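PDB 6PNR: alpha-glucosidase, which probably hydrolyses alpha-linked sulfoquinovosides as a family 31 glycoside hydrolase and binds a sulfonated aza-sugar inhibitor in its pocket. Local coordinates for residues A[110-115]-A[176-181]; A[212-217]-A[221-226]; A[479-484]-A[573-578]; A[487-492]-A[511-516]; A[598-603]-A[615-620]. All blocks are in the same frame, centred on the assembly; numbering follows the deposited sequence.

Contact 1 of 5, residues A[110-115]-A[176-181]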
# COMPACT_ATOMS: atom_id res chain seq x y z
N LYS A 110 -13.42 -6.03 24.45
CA LYS A 110 -12.48 -4.96 24.13
C LYS A 110 -11.16 -5.11 24.88
O LYS A 110 -10.10 -4.76 24.33
CB LYS A 110 -13.12 -3.60 24.43
CG LYS A 110 -12.27 -2.40 24.00
CD LYS A 110 -12.94 -1.07 24.35
CE LYS A 110 -12.11 0.11 23.85
NZ LYS A 110 -12.76 1.43 24.11
N GLU A 111 -11.18 -5.63 26.10
CA GLU A 111 -9.97 -5.68 26.91
C GLU A 111 -9.09 -6.90 26.63
O GLU A 111 -7.98 -6.98 27.15
CB GLU A 111 -10.33 -5.65 28.40
CG GLU A 111 -11.11 -4.42 28.85
CD GLU A 111 -12.60 -4.48 28.49
OE1 GLU A 111 -13.09 -5.56 28.11
OE2 GLU A 111 -13.27 -3.43 28.58
N GLU A 112 -9.57 -7.85 25.83
CA GLU A 112 -8.83 -9.07 25.57
C GLU A 112 -7.57 -8.80 24.73
O GLU A 112 -7.55 -7.92 23.87
CB GLU A 112 -9.74 -10.06 24.84
CG GLU A 112 -9.10 -11.39 24.46
CD GLU A 112 -10.09 -12.31 23.78
OE1 GLU A 112 -11.29 -11.95 23.74
OE2 GLU A 112 -9.68 -13.38 23.29
N LYS A 113 -6.52 -9.58 24.99
CA LYS A 113 -5.30 -9.51 24.21
C LYS A 113 -4.96 -10.90 23.68
O LYS A 113 -5.42 -11.92 24.21
CB LYS A 113 -4.15 -8.93 25.04
CG LYS A 113 -4.41 -7.47 25.36
CD LYS A 113 -3.57 -6.89 26.46
CE LYS A 113 -4.00 -5.44 26.64
NZ LYS A 113 -3.27 -4.75 27.73
N CYS A 114 -4.15 -10.94 22.62
CA CYS A 114 -3.88 -12.16 21.87
C CYS A 114 -2.42 -12.19 21.44
O CYS A 114 -1.85 -11.15 21.06
CB CYS A 114 -4.78 -12.26 20.64
SG CYS A 114 -6.54 -12.43 21.02
N TYR A 115 -1.83 -13.37 21.45
CA TYR A 115 -0.40 -13.51 21.19
C TYR A 115 -0.15 -14.68 20.25
O TYR A 115 -0.89 -15.67 20.25
CB TYR A 115 0.37 -13.69 22.49
CG TYR A 115 0.07 -12.61 23.52
CD1 TYR A 115 0.83 -11.45 23.57
CD2 TYR A 115 -0.97 -12.76 24.42
CE1 TYR A 115 0.56 -10.46 24.49
CE2 TYR A 115 -1.26 -11.78 25.35
CZ TYR A 115 -0.49 -10.63 25.38
OH TYR A 115 -0.76 -9.66 26.30
N ASN A 176 -8.05 -14.91 27.68
CA ASN A 176 -8.99 -15.83 28.32
C ASN A 176 -8.36 -17.19 28.62
O ASN A 176 -9.09 -18.10 29.04
CB ASN A 176 -10.23 -16.03 27.44
CG ASN A 176 -11.02 -14.76 27.27
OD1 ASN A 176 -10.99 -13.87 28.12
ND2 ASN A 176 -11.73 -14.65 26.15
N LYS A 177 -7.05 -17.33 28.39
CA LYS A 177 -6.29 -18.53 28.75
C LYS A 177 -6.77 -19.76 27.97
O LYS A 177 -7.05 -20.82 28.53
CB LYS A 177 -6.32 -18.79 30.25
CG LYS A 177 -5.40 -17.85 31.02
CD LYS A 177 -5.39 -18.17 32.50
CE LYS A 177 -4.91 -16.98 33.30
NZ LYS A 177 -4.81 -17.28 34.75
N TYR A 178 -6.86 -19.59 26.65
CA TYR A 178 -6.97 -20.69 25.71
C TYR A 178 -6.03 -20.40 24.54
O TYR A 178 -5.62 -19.26 24.31
CB TYR A 178 -8.42 -20.87 25.20
CG TYR A 178 -8.95 -19.76 24.30
CD1 TYR A 178 -8.65 -19.73 22.94
CD2 TYR A 178 -9.78 -18.75 24.79
CE1 TYR A 178 -9.12 -18.73 22.11
CE2 TYR A 178 -10.26 -17.74 23.97
CZ TYR A 178 -9.92 -17.74 22.63
OH TYR A 178 -10.38 -16.75 21.78
N TYR A 179 -5.68 -21.45 23.81
CA TYR A 179 -5.10 -21.30 22.49
C TYR A 179 -6.04 -21.92 21.48
O TYR A 179 -6.81 -22.84 21.81
CB TYR A 179 -3.69 -21.94 22.37
CG TYR A 179 -3.65 -23.44 22.15
CD1 TYR A 179 -3.67 -23.98 20.86
CD2 TYR A 179 -3.52 -24.31 23.21
CE1 TYR A 179 -3.61 -25.35 20.66
CE2 TYR A 179 -3.45 -25.68 23.02
CZ TYR A 179 -3.51 -26.20 21.75
OH TYR A 179 -3.44 -27.57 21.59
N LEU A 180 -6.00 -21.41 20.26
CA LEU A 180 -6.82 -21.89 19.17
C LEU A 180 -5.91 -22.13 17.98
O LEU A 180 -5.10 -21.26 17.63
CB LEU A 180 -7.94 -20.89 18.82
CG LEU A 180 -8.94 -21.23 17.71
CD1 LEU A 180 -10.20 -20.41 17.90
CD2 LEU A 180 -8.38 -20.98 16.32
N HIS A 181 -6.05 -23.29 17.35
CA HIS A 181 -5.27 -23.67 16.19
C HIS A 181 -6.21 -24.02 15.05
O HIS A 181 -7.19 -24.74 15.26
CB HIS A 181 -4.37 -24.88 16.49
CG HIS A 181 -3.61 -25.35 15.30
ND1 HIS A 181 -2.71 -24.54 14.64
CD2 HIS A 181 -3.63 -26.52 14.62
CE1 HIS A 181 -2.20 -25.20 13.61
NE2 HIS A 181 -2.74 -26.40 13.58
O HOH W 1 -11.93 -14.99 23.02
O HOH W 2 -13.13 -12.01 25.76

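Contact 2 of 5, residues A[212-217]-A[221-226]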
# COMPACT_ATOMS: atom_id res chain seq x y z
N GLU A 212 -8.07 -25.23 23.23
CA GLU A 212 -7.66 -25.90 24.45
C GLU A 212 -7.36 -24.85 25.51
O GLU A 212 -6.66 -23.87 25.24
CB GLU A 212 -6.44 -26.78 24.16
CG GLU A 212 -5.99 -27.65 25.30
CD GLU A 212 -5.17 -28.86 24.83
OE1 GLU A 212 -4.65 -28.86 23.68
OE2 GLU A 212 -5.06 -29.81 25.62
N CYS A 213 -7.89 -25.05 26.72
CA CYS A 213 -7.75 -24.06 27.79
C CYS A 213 -6.87 -24.60 28.92
O CYS A 213 -6.50 -25.77 28.97
CB CYS A 213 -9.13 -23.64 28.33
SG CYS A 213 -10.01 -24.92 29.35
N ALA A 214 -6.51 -23.70 29.84
CA ALA A 214 -5.68 -24.09 30.96
C ALA A 214 -5.74 -23.00 32.02
O ALA A 214 -6.07 -21.84 31.72
CB ALA A 214 -4.23 -24.36 30.54
N ASP A 215 -5.41 -23.39 33.25
CA ASP A 215 -5.51 -22.50 34.41
C ASP A 215 -4.42 -21.43 34.42
O ASP A 215 -4.62 -20.34 34.97
CB ASP A 215 -5.44 -23.35 35.68
CG ASP A 215 -5.54 -22.53 36.95
OD1 ASP A 215 -6.26 -21.50 36.94
OD2 ASP A 215 -4.90 -22.91 37.96
N THR A 216 -3.25 -21.73 33.85
CA THR A 216 -2.10 -20.82 33.85
C THR A 216 -1.44 -20.84 32.47
O THR A 216 -1.60 -21.79 31.70
CB THR A 216 -1.07 -21.21 34.91
OG1 THR A 216 -0.50 -22.49 34.58
CG2 THR A 216 -1.70 -21.29 36.30
N TYR A 217 -0.68 -19.79 32.18
CA TYR A 217 0.04 -19.77 30.90
C TYR A 217 1.10 -20.85 30.85
O TYR A 217 1.37 -21.40 29.77
CB TYR A 217 0.65 -18.39 30.64
CG TYR A 217 -0.40 -17.38 30.32
CD1 TYR A 217 -1.09 -17.45 29.11
CD2 TYR A 217 -0.76 -16.40 31.23
CE1 TYR A 217 -2.09 -16.56 28.81
CE2 TYR A 217 -1.77 -15.50 30.94
CZ TYR A 217 -2.42 -15.59 29.72
OH TYR A 217 -3.43 -14.71 29.42
N LEU A 221 1.20 -23.63 27.89
CA LEU A 221 2.34 -24.01 27.06
C LEU A 221 2.62 -25.50 27.14
O LEU A 221 3.06 -26.11 26.16
CB LEU A 221 3.58 -23.20 27.47
CG LEU A 221 3.89 -21.96 26.62
CD1 LEU A 221 4.20 -22.38 25.18
CD2 LEU A 221 2.75 -20.98 26.66
N GLU A 222 2.36 -26.13 28.30
CA GLU A 222 2.45 -27.59 28.38
C GLU A 222 1.50 -28.25 27.39
O GLU A 222 1.88 -29.17 26.67
CB GLU A 222 2.16 -28.05 29.81
CG GLU A 222 3.18 -27.52 30.79
CD GLU A 222 2.77 -27.68 32.25
OE1 GLU A 222 1.90 -28.54 32.54
OE2 GLU A 222 3.35 -26.95 33.11
N ARG A 223 0.25 -27.76 27.33
CA ARG A 223 -0.72 -28.34 26.39
C ARG A 223 -0.35 -28.03 24.93
O ARG A 223 -0.49 -28.90 24.05
CB ARG A 223 -2.12 -27.81 26.71
CG ARG A 223 -2.57 -28.12 28.14
CD ARG A 223 -4.10 -28.16 28.25
NE ARG A 223 -4.57 -28.10 29.63
CZ ARG A 223 -4.74 -29.15 30.42
NH1 ARG A 223 -4.50 -30.37 29.96
NH2 ARG A 223 -5.16 -28.98 31.67
N ILE A 224 0.08 -26.80 24.65
CA ILE A 224 0.46 -26.43 23.29
C ILE A 224 1.53 -27.39 22.76
O ILE A 224 1.43 -27.89 21.64
CB ILE A 224 0.95 -24.97 23.27
CG1 ILE A 224 -0.25 -24.02 23.33
CG2 ILE A 224 1.82 -24.68 22.04
CD1 ILE A 224 0.11 -22.54 23.50
N THR A 225 2.55 -27.65 23.57
CA THR A 225 3.67 -28.46 23.09
C THR A 225 3.38 -29.95 23.17
O THR A 225 3.96 -30.73 22.40
CB THR A 225 4.93 -28.11 23.88
OG1 THR A 225 4.68 -28.23 25.28
CG2 THR A 225 5.35 -26.68 23.57
N THR A 226 2.49 -30.39 24.07
CA THR A 226 1.99 -31.76 23.96
C THR A 226 1.36 -31.99 22.59
O THR A 226 1.55 -33.05 21.98
CB THR A 226 0.98 -32.06 25.08
OG1 THR A 226 1.66 -32.08 26.34
CG2 THR A 226 0.31 -33.43 24.85
O HOH W 3 -2.45 -30.89 24.46

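Contact 3 of 5, residues A[479-484]-A[573-578]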
# COMPACT_ATOMS: atom_id res chain seq x y z
N ALA A 479 7.43 -16.49 19.28
CA ALA A 479 7.74 -17.89 18.97
C ALA A 479 7.54 -18.77 20.19
O ALA A 479 7.03 -19.90 20.08
CB ALA A 479 9.17 -18.03 18.45
N GLY A 480 7.96 -18.28 21.36
CA GLY A 480 7.86 -19.07 22.57
C GLY A 480 6.43 -19.36 22.96
O GLY A 480 6.12 -20.46 23.43
N MET A 481 5.54 -18.39 22.76
CA MET A 481 4.12 -18.62 23.03
C MET A 481 3.53 -19.66 22.07
O MET A 481 2.48 -20.24 22.37
CB MET A 481 3.34 -17.30 22.96
CG MET A 481 3.65 -16.32 24.09
SD MET A 481 3.36 -17.03 25.75
CE MET A 481 1.61 -17.39 25.64
N MET A 482 4.19 -19.92 20.94
CA MET A 482 3.78 -20.97 20.02
C MET A 482 4.42 -22.32 20.34
O MET A 482 4.16 -23.28 19.60
CB MET A 482 4.13 -20.58 18.58
CG MET A 482 3.50 -19.27 18.15
SD MET A 482 1.74 -19.44 17.76
CE MET A 482 0.95 -19.17 19.36
N GLY A 483 5.23 -22.41 21.39
CA GLY A 483 5.87 -23.67 21.72
C GLY A 483 7.25 -23.89 21.12
O GLY A 483 7.81 -24.99 21.28
N CYS A 484 7.81 -22.90 20.42
CA CYS A 484 9.21 -22.95 19.98
C CYS A 484 10.02 -22.18 21.02
O CYS A 484 10.16 -20.96 20.95
CB CYS A 484 9.36 -22.36 18.57
SG CYS A 484 8.68 -23.44 17.29
N GLN A 573 12.89 -17.92 26.83
CA GLN A 573 12.58 -16.49 26.90
C GLN A 573 11.07 -16.36 27.00
O GLN A 573 10.36 -16.70 26.05
CB GLN A 573 13.12 -15.75 25.67
CG GLN A 573 14.65 -15.84 25.55
CD GLN A 573 15.19 -15.11 24.32
OE1 GLN A 573 15.70 -15.74 23.39
NE2 GLN A 573 15.10 -13.79 24.32
N ARG A 574 10.59 -15.87 28.15
CA ARG A 574 9.19 -15.87 28.55
C ARG A 574 8.65 -14.46 28.67
O ARG A 574 9.37 -13.55 29.10
CB ARG A 574 9.01 -16.58 29.90
CG ARG A 574 9.74 -17.90 29.95
CD ARG A 574 9.72 -18.56 31.32
NE ARG A 574 10.54 -19.77 31.29
CZ ARG A 574 10.70 -20.60 32.31
NH1 ARG A 574 10.07 -20.37 33.46
NH2 ARG A 574 11.48 -21.67 32.18
N PRO A 575 7.38 -14.25 28.34
CA PRO A 575 6.78 -12.94 28.56
C PRO A 575 6.55 -12.71 30.05
O PRO A 575 6.40 -13.65 30.83
CB PRO A 575 5.46 -13.02 27.79
CG PRO A 575 5.12 -14.45 27.79
CD PRO A 575 6.42 -15.21 27.76
N LEU A 576 6.56 -11.44 30.44
CA LEU A 576 6.47 -11.15 31.87
C LEU A 576 5.20 -11.74 32.48
O LEU A 576 5.23 -12.21 33.63
CB LEU A 576 6.54 -9.64 32.10
CG LEU A 576 7.91 -9.04 32.43
CD1 LEU A 576 8.96 -9.35 31.35
CD2 LEU A 576 7.77 -7.53 32.61
N PHE A 577 4.10 -11.77 31.73
CA PHE A 577 2.85 -12.26 32.28
C PHE A 577 2.83 -13.77 32.46
O PHE A 577 1.86 -14.29 33.03
CB PHE A 577 1.65 -11.81 31.42
CG PHE A 577 1.67 -12.32 29.99
CD1 PHE A 577 1.27 -13.61 29.70
CD2 PHE A 577 2.06 -11.49 28.94
CE1 PHE A 577 1.27 -14.08 28.39
CE2 PHE A 577 2.06 -11.95 27.63
CZ PHE A 577 1.66 -13.25 27.35
N MET A 578 3.86 -14.49 32.01
CA MET A 578 3.89 -15.92 32.22
C MET A 578 4.12 -16.26 33.69
O MET A 578 3.71 -17.34 34.14
CB MET A 578 4.97 -16.58 31.37
CG MET A 578 4.98 -18.09 31.47
SD MET A 578 5.94 -18.86 30.16
CE MET A 578 4.75 -18.84 28.81

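Contact 4 of 5, residues A[487-492]-A[511-516]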
# COMPACT_ATOMS: atom_id res chain seq x y z
N THR A 487 15.52 -20.21 20.83
CA THR A 487 15.81 -19.35 19.70
C THR A 487 17.05 -18.51 19.99
O THR A 487 17.57 -18.50 21.11
CB THR A 487 14.60 -18.48 19.34
OG1 THR A 487 14.80 -17.89 18.04
CG2 THR A 487 14.38 -17.38 20.38
N HIS A 488 17.51 -17.79 18.96
CA HIS A 488 18.68 -16.93 19.07
C HIS A 488 18.69 -16.00 17.86
O HIS A 488 17.76 -16.00 17.05
CB HIS A 488 19.97 -17.75 19.18
CG HIS A 488 20.43 -18.38 17.90
ND1 HIS A 488 19.82 -19.49 17.34
CD2 HIS A 488 21.51 -18.11 17.11
CE1 HIS A 488 20.48 -19.86 16.26
NE2 HIS A 488 21.51 -19.04 16.10
N SER A 489 19.72 -15.17 17.76
CA SER A 489 19.83 -14.26 16.62
C SER A 489 21.28 -14.13 16.18
O SER A 489 22.20 -14.49 16.93
CB SER A 489 19.25 -12.87 16.95
OG SER A 489 19.89 -12.32 18.10
N ASP A 490 21.47 -13.61 14.95
CA ASP A 490 22.79 -13.17 14.48
C ASP A 490 23.28 -12.02 15.35
O ASP A 490 22.68 -10.94 15.34
CB ASP A 490 22.71 -12.67 13.03
CG ASP A 490 22.18 -13.70 12.04
OD1 ASP A 490 22.52 -14.89 12.17
OD2 ASP A 490 21.44 -13.29 11.11
N ILE A 491 24.40 -12.22 16.05
CA ILE A 491 24.93 -11.14 16.89
C ILE A 491 25.46 -10.04 15.97
O ILE A 491 26.47 -10.22 15.28
CB ILE A 491 26.01 -11.64 17.84
CG1 ILE A 491 25.38 -12.55 18.90
CG2 ILE A 491 26.72 -10.44 18.48
CD1 ILE A 491 26.38 -13.27 19.77
N GLY A 492 24.78 -8.90 15.96
CA GLY A 492 25.12 -7.82 15.04
C GLY A 492 24.24 -7.71 13.82
O GLY A 492 24.45 -6.79 13.01
N ALA A 511 25.53 -8.46 21.35
CA ALA A 511 26.18 -9.55 22.06
C ALA A 511 25.77 -9.59 23.54
O ALA A 511 25.64 -10.67 24.13
CB ALA A 511 27.69 -9.44 21.91
N GLU A 512 25.55 -8.42 24.16
CA GLU A 512 25.21 -8.40 25.58
C GLU A 512 23.76 -8.82 25.83
O GLU A 512 23.42 -9.17 26.97
CB GLU A 512 25.47 -7.00 26.18
CG GLU A 512 24.39 -5.96 25.94
CD GLU A 512 24.81 -4.55 26.37
OE1 GLU A 512 25.99 -4.19 26.18
OE2 GLU A 512 23.96 -3.80 26.90
N MET A 513 22.92 -8.82 24.80
CA MET A 513 21.62 -9.49 24.87
C MET A 513 21.77 -10.99 24.65
O MET A 513 21.19 -11.80 25.39
CB MET A 513 20.66 -8.90 23.83
CG MET A 513 19.44 -9.79 23.57
SD MET A 513 18.19 -9.07 22.48
CE MET A 513 19.01 -9.24 20.89
N ALA A 514 22.58 -11.36 23.65
CA ALA A 514 22.70 -12.76 23.25
C ALA A 514 23.26 -13.63 24.37
O ALA A 514 22.95 -14.83 24.41
CB ALA A 514 23.60 -12.86 22.01
N MET A 515 24.06 -13.07 25.28
CA MET A 515 24.57 -13.90 26.36
C MET A 515 23.47 -14.33 27.32
O MET A 515 23.69 -15.24 28.11
CB MET A 515 25.69 -13.20 27.13
CG MET A 515 25.30 -11.92 27.84
SD MET A 515 26.77 -11.12 28.55
CE MET A 515 26.04 -9.77 29.48
N PHE A 516 22.29 -13.70 27.27
CA PHE A 516 21.12 -14.17 28.00
C PHE A 516 20.14 -14.90 27.08
O PHE A 516 18.93 -14.68 27.16
CB PHE A 516 20.42 -13.02 28.72
CG PHE A 516 21.28 -12.32 29.73
CD1 PHE A 516 21.48 -12.87 30.99
CD2 PHE A 516 21.88 -11.10 29.43
CE1 PHE A 516 22.27 -12.22 31.93
CE2 PHE A 516 22.68 -10.45 30.35
CZ PHE A 516 22.88 -11.01 31.61

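Contact 5 of 5, residues A[598-603]-A[615-620]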
# COMPACT_ATOMS: atom_id res chain seq x y z
N ASP A 598 13.87 -16.89 36.94
CA ASP A 598 14.67 -16.21 37.94
C ASP A 598 15.35 -14.94 37.45
O ASP A 598 16.05 -14.30 38.24
CB ASP A 598 15.72 -17.17 38.50
CG ASP A 598 15.11 -18.27 39.36
OD1 ASP A 598 13.87 -18.38 39.40
OD2 ASP A 598 15.87 -19.02 39.99
N MET A 599 15.16 -14.55 36.19
CA MET A 599 15.84 -13.37 35.67
C MET A 599 14.92 -12.54 34.78
O MET A 599 14.09 -13.09 34.05
CB MET A 599 17.09 -13.73 34.86
CG MET A 599 18.19 -14.37 35.67
SD MET A 599 19.80 -14.27 34.84
CE MET A 599 20.32 -12.61 35.30
N LEU A 600 15.07 -11.22 34.86
CA LEU A 600 14.40 -10.31 33.95
C LEU A 600 15.46 -9.60 33.12
O LEU A 600 16.42 -9.06 33.67
CB LEU A 600 13.53 -9.28 34.69
CG LEU A 600 12.65 -8.46 33.73
CD1 LEU A 600 11.32 -8.16 34.39
CD2 LEU A 600 13.32 -7.15 33.28
N ILE A 601 15.29 -9.64 31.80
CA ILE A 601 16.22 -9.02 30.86
C ILE A 601 15.47 -7.95 30.10
O ILE A 601 14.38 -8.21 29.57
CB ILE A 601 16.83 -10.04 29.89
CG1 ILE A 601 17.24 -11.33 30.64
CG2 ILE A 601 18.01 -9.40 29.15
CD1 ILE A 601 18.30 -11.11 31.75
N ALA A 602 16.05 -6.75 30.04
CA ALA A 602 15.48 -5.60 29.32
C ALA A 602 16.58 -5.01 28.45
O ALA A 602 17.26 -4.06 28.86
CB ALA A 602 14.93 -4.56 30.29
N PRO A 603 16.81 -5.57 27.26
CA PRO A 603 17.98 -5.15 26.47
C PRO A 603 17.89 -3.70 26.01
O PRO A 603 16.84 -3.21 25.61
CB PRO A 603 17.95 -6.11 25.27
CG PRO A 603 17.23 -7.32 25.80
CD PRO A 603 16.16 -6.75 26.70
N TYR A 615 10.73 -1.72 33.49
CA TYR A 615 9.59 -2.05 34.33
C TYR A 615 9.82 -3.42 34.96
O TYR A 615 9.96 -4.41 34.25
CB TYR A 615 8.27 -2.05 33.56
CG TYR A 615 7.15 -2.56 34.44
CD1 TYR A 615 6.51 -1.72 35.34
CD2 TYR A 615 6.77 -3.90 34.41
CE1 TYR A 615 5.50 -2.18 36.17
CE2 TYR A 615 5.76 -4.38 35.24
CZ TYR A 615 5.13 -3.51 36.12
OH TYR A 615 4.13 -3.95 36.95
N LEU A 616 9.84 -3.46 36.30
CA LEU A 616 9.93 -4.73 37.02
C LEU A 616 8.57 -5.09 37.62
O LEU A 616 7.94 -4.24 38.26
CB LEU A 616 10.98 -4.66 38.13
CG LEU A 616 12.44 -4.52 37.75
CD1 LEU A 616 13.29 -4.42 39.00
CD2 LEU A 616 12.88 -5.70 36.89
N PRO A 617 8.09 -6.31 37.43
CA PRO A 617 6.92 -6.77 38.18
C PRO A 617 7.22 -6.82 39.67
O PRO A 617 8.38 -6.84 40.09
CB PRO A 617 6.66 -8.18 37.63
CG PRO A 617 7.38 -8.21 36.30
CD PRO A 617 8.57 -7.32 36.46
N GLN A 618 6.15 -6.84 40.48
CA GLN A 618 6.27 -6.89 41.93
C GLN A 618 6.94 -8.17 42.40
O GLN A 618 6.35 -9.26 42.32
CB GLN A 618 4.89 -6.78 42.60
CG GLN A 618 4.20 -5.44 42.40
CD GLN A 618 4.90 -4.31 43.14
OE1 GLN A 618 5.26 -4.44 44.31
NE2 GLN A 618 5.09 -3.18 42.45
N ASP A 619 8.16 -8.06 42.92
CA ASP A 619 8.94 -9.20 43.37
C ASP A 619 10.21 -8.64 43.99
O ASP A 619 10.46 -7.43 43.93
CB ASP A 619 9.26 -10.16 42.22
CG ASP A 619 9.41 -11.59 42.67
OD1 ASP A 619 9.83 -11.80 43.83
OD2 ASP A 619 9.10 -12.50 41.88
N GLU A 620 11.02 -9.52 44.57
CA GLU A 620 12.30 -9.12 45.16
C GLU A 620 13.40 -9.30 44.12
O GLU A 620 13.84 -10.42 43.86
CB GLU A 620 12.58 -9.93 46.42
CG GLU A 620 11.65 -9.57 47.54
CD GLU A 620 11.77 -8.10 47.90
OE1 GLU A 620 12.77 -7.74 48.55
OE2 GLU A 620 10.87 -7.31 47.51

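Contact 1 of 5, residues A[110-115]-A[176-181]
Glu112 and Asn176 form the nearest backbone pair between 110-115 and 176-181, their CA atoms 7.3 Å apart, on loops leading into strands 114-118 and 178-182. These strands share one antiparallel sheet but are not neighbours, since strand 168-174 runs between them, and the gap is spanned by side chains and water. Extended from chi1 (179°) onward, Glu112 crosses the Asn176 side chain at about a right angle, their carboxylate and amide planes 43° apart. A water bridges the pair, donating to Glu112 OE1 at 2.7 Å and accepting from Asn176 ND2 at 3.0 Å. A second donates to Glu112 OE2 at 2.8 Å and accepts from Tyr178 OH at 2.7 Å, lying in the ring plane at its edge. Ser174 and His198 also bond to OE2. Were Glu112 an alanine, both waters, Ser174 and His198 would probably lose the carboxylate they share. With so many donors round it, this buried carboxylate is likely to stay ionised.

Contact 2 of 5, residues A[212-217]-A[221-226]
Arg223 lies across Glu212 at a strand-to-helix turn: strand 208-213 ends, Thr216 N-caps helix 217-228, and the helix folds back over the strand end. Arg223 CB rests on the Glu212 carboxylate, 3.7 Å from its OE2. CG passes the same oxygen, and CD comes closer still, 3.2 Å from Glu212 OE2, while also nearing Cys213 O. The chain stays extended as far as NE, which stands 3.1 Å from Cys213 O and has the Ala214 methyl at the guanidinium edge. At the tip, Arg223 CZ is 4.1 Å from Cys213 O, and Asn86 lies against the arginine. The Glu212 and Arg223 side chains cross at about a right angle with their flat groups only 21° apart. Their charges do not pair, NE being 4.4 Å from Glu212 OE2; toward Glu212 the arginine touches with its aliphatic part. OE1 is held by Arg210 and Tyr179. Leu221 N donates to Tyr217 O at 2.9 Å, and Leu221 CD2 folds back to 3.4 Å from that oxygen.

Contact 3 of 5, residues A[479-484]-A[573-578]
Ala479 O, in the last turn of the helix whose Met481 reaches Pro575, is gripped by two backbone donors from opposite faces of its plane: Met482 N at 3.0 Å and Cys484 N at 3.1 Å. The bond from Cys484 N, together with that from Gly483 N to Gly480 O and the positive phi of Gly483 (92°), makes a Schellman motif; at those backbone angles a side chain would strike the preceding carbonyl oxygen, which accounts for the glycine. One turn back, Gly480 faces Gln573 O so closely that a side chain would be crowded there as well. The helix end thus presents Met481, whose chain bends at both chi2 (-57°) and chi3 (-61°) and tucks its sulfur between two side chains, with its methyl at a third. Met481 SD meets Pro575 CG at 3.7 Å and Met578 CE at 3.8 Å, the two methionines sliding past each other in opposite directions. Here helix 469-481 of the family 31 TIM-barrel domain abuts a segment of the C-terminal domain. Beyond the sulfur, Met481 CE comes to the edge of the Phe577 ring, 4.3 Å from Phe577 CE1. This is a Met-aromatic contact, with SD 5.4 Å from the ring centroid in an oblique position. Pro575 CB sits over one face of that ring, toward its rim, while Tyr587 stacks on Phe577 and Tyr217 meets it edge-to-face.

Contact 4 of 5, residues A[487-492]-A[511-516]
Ile491 overlaps two alanines one turn apart on helix 504-514, dividing its branches between them. The CG2 methyl takes Ala511, 3.7 Å from that residue's CB and equally near its backbone N. The longer branch goes to Ala514, whose CB is 3.6 Å from Ile491 CG1 and no farther from CD1. This split follows from chi1 (-69°), which sets CG1 opposite the carbonyl carbon and CG2 opposite the backbone N. The small alanine side chains let the strand approach closely, the Ile491 and Ala511 CA atoms being 5.6 Å apart. Such packing illustrates the beta-alpha-beta unit of a TIM barrel: short strand 490-491, helix 504-514 laid against it, then parallel strand 521-522, to which Ile491 bonds through the backbone of Arg521. Beside this pair, Met513 runs extended through chi2 and turns only at chi3 (75°), bringing CE to 4.2 Å from Ser489 OG. That hydroxyl has its polar partner elsewhere, in Trp510 NE1. With an alanine here in place of Ile491, both branches would go, and the gap opened over Ala511 and Ala514 would probably leave the helix less firmly seated on the strand. The side chain of Ser489 is about 10 Å from the bound inhibitor, and Asp490 touches His523 of its pocket. The contact itself is wholly apolar or van der Waals in character, so shape rather than charge fits the helix to a strand close to the inhibitor pocket.

Contact 5 of 5, residues A[598-603]-A[615-620]
Leu600 turns CG opposite its backbone N (chi1 -171°), while Leu616 places its own CG opposite the carbonyl carbon (chi1 -67°), and between them these torsions bring the two branched ends together. The chains cross obliquely: Leu616 CD2 lies 3.8 Å from Leu600 CD1 and 3.9 Å from Leu600 CD2, so one methyl of Leu616 is met by both methyls of its partner. Leu600 CD1 also touches Pro617 CD at 3.5 Å, the two side chains reaching toward each other, and comes within 4.0 Å of Tyr615 O. The strands themselves stay apart, the Leu600 and Leu616 CA atoms being 7.8 Å from each other. Each has its own backbone partners: strand 599-601 belongs to a six-stranded antiparallel sheet, where Leu600 bonds to Phe647, and strand 611-616 pairs with 633-638, where Leu616 bonds to Gly633. The contact therefore joins two sheets of the C-terminal domain through their side chains, with Trp621 touching both leucines and Leu594 lying against Leu600. Pro617 O accepts from Trp621 NE1. Methyl and methylene groups alone make the close approach of the side chains, so the join between these sheets rests on buried hydrocarbon surface, with the polar groups bonded around it.

Overall arrangement
Contacts 1, 2 and 3 cluster, their centres about 12 to 14 Å apart. Strands 178-182 and 208-213 are neighbours in one sheet, tying contact 1 to contact 2, and helix 217-228 then leans on the end of helix 469-481 in contact 3. Along the chain, contacts 1 and 2 come first; the segments of contact 3 enclose contact 4, and contact 5 follows. Contacts 3 and 5 reach the same C-terminal sheet, their centres about 15 Å apart, touching through Leu576. Contact 4 meets contact 5 where Phe516 packs on Ile601. Together they trace a continuous path from the N-terminal sheet through the catalytic barrel's flank into the C-terminal domain, with contact 4 near the inhibitor pocket.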